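Local coordinates for protein toll (Drosophila melanogaster, PDB 4LXR) that binds the cleaved cytokine spaetzle C-106 and signals in embryonic dorsal-ventral patterning and antifungal innate immunity, at the interface of chains A and B. Numbering follows the deposited sequence. Chains: chain A, Protein toll; chain B, Protein spaetzle C-106.

The interface of chains A and B. Residues chain A 198, 222-224, 246-248; chain B 62.
B:Gln62 of spaetzle C-106 meets A:Gln198, A:Asp224 and A:Asp246 on the short strands 198-200, 222-224 and 246-248 of the Toll ectodomain. These belong to consecutive leucine-rich repeats, LRR 3 to LRR 5, in the extracellular part of the receptor. The glutamine lies in a loop after the 3-10 helix 57-59. It loses 112 Å² of surface to the receptor, most of the 159 Å² hidden in this patch.

Two well-formed hydrogen bonds hold it. The amide NE2 of A:Gln198 donates to the side-chain oxygen OE1 of B:Gln62 at 2.9 Å. This bond is nearly straight, 166° at the hydrogen, and meets a lone pair in the plane of the acceptor carbonyl. The two amides are turned 88° apart, and the side chains cross at about a right angle. A:Gln198 bends at chi2 (59°), which brings its amide beside CB of B:Gln62. The second bond is made by the ligand backbone: N of B:Gln62 donates to the carboxylate OD2 of A:Asp224 at 2.9 Å, on the anti lone pair. A:Asn248 ND2 makes a weak bond to the same oxygen from within the receptor.

Beyond CG the B:Gln62 chain is extended, and its amide reaches the strand backbones. NE2 makes a weak hydrogen bond to the carbonyl O of A:Ile223 at 3.3 Å. The same nitrogen lies 3.2 Å from N of A:Asn248, but that N-H points away and no bond forms.

Carbon contacts flank the amide. CB of A:Asp224 lies over one face of the amide, 3.8 Å from CD of B:Gln62. CB of A:Asp246 lies over the other face, 3.9 Å from CD of B:Gln62, though A:Asp246 is poorly ordered. An alanine in place of B:Gln62 would probably leave the A:Gln198 amide without its acceptor and open a gap between A:Asp224 and A:Asp246.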
# COMPACT_ATOMS: atom_id res chain seq x y z
N GLN A 198 -4.27 1.49 38.70
CA GLN A 198 -5.02 1.15 37.49
C GLN A 198 -6.25 0.30 37.80
O GLN A 198 -6.16 -0.78 38.40
CB GLN A 198 -4.12 0.43 36.45
CG GLN A 198 -4.79 0.19 35.10
CD GLN A 198 -5.25 1.50 34.43
OE1 GLN A 198 -4.51 2.48 34.41
NE2 GLN A 198 -6.50 1.52 33.93
N GLY A 222 -5.76 5.60 36.65
CA GLY A 222 -6.46 5.15 35.45
C GLY A 222 -7.75 4.42 35.75
O GLY A 222 -7.78 3.48 36.57
N ILE A 223 -8.82 4.84 35.11
CA ILE A 223 -10.07 4.09 35.16
C ILE A 223 -10.63 3.83 33.76
O ILE A 223 -10.78 4.75 32.94
CB ILE A 223 -11.14 4.74 36.06
CG1 ILE A 223 -12.40 3.88 36.04
CG2 ILE A 223 -11.47 6.18 35.61
CD1 ILE A 223 -13.49 4.42 36.91
N ASP A 224 -10.93 2.57 33.49
CA ASP A 224 -11.39 2.20 32.16
C ASP A 224 -12.69 1.46 32.28
O ASP A 224 -12.73 0.36 32.77
CB ASP A 224 -10.33 1.35 31.46
CG ASP A 224 -10.69 1.04 30.01
OD1 ASP A 224 -11.89 1.06 29.65
OD2 ASP A 224 -9.77 0.76 29.22
N ASP A 246 -6.09 9.17 33.33
CA ASP A 246 -6.62 8.53 32.12
C ASP A 246 -8.02 7.99 32.39
O ASP A 246 -8.23 7.22 33.33
CB ASP A 246 -5.73 7.38 31.62
CG ASP A 246 -4.37 7.85 31.08
OD1 ASP A 246 -3.66 8.60 31.79
OD2 ASP A 246 -4.00 7.46 29.95
N ILE A 247 -8.96 8.38 31.53
CA ILE A 247 -10.31 7.89 31.61
C ILE A 247 -10.76 7.35 30.27
O ILE A 247 -10.63 8.02 29.24
CB ILE A 247 -11.26 9.01 32.08
CG1 ILE A 247 -10.97 9.38 33.54
CG2 ILE A 247 -12.69 8.56 31.94
CD1 ILE A 247 -11.80 10.58 34.07
N ASN A 248 -11.28 6.12 30.28
CA ASN A 248 -11.83 5.54 29.06
C ASN A 248 -13.33 5.28 29.17
O ASN A 248 -13.76 4.42 29.95
CB ASN A 248 -11.08 4.28 28.63
CG ASN A 248 -11.44 3.84 27.20
OD1 ASN A 248 -12.27 4.46 26.55
ND2 ASN A 248 -10.80 2.79 26.72
N GLN B 62 -6.90 0.41 28.78
CA GLN B 62 -5.77 1.06 29.47
C GLN B 62 -4.76 0.05 30.03
O GLN B 62 -5.12 -1.09 30.34
CB GLN B 62 -6.28 1.98 30.59
CG GLN B 62 -6.95 3.24 30.08
CD GLN B 62 -7.63 4.04 31.18
OE1 GLN B 62 -7.56 3.70 32.37
NE2 GLN B 62 -8.28 5.13 30.78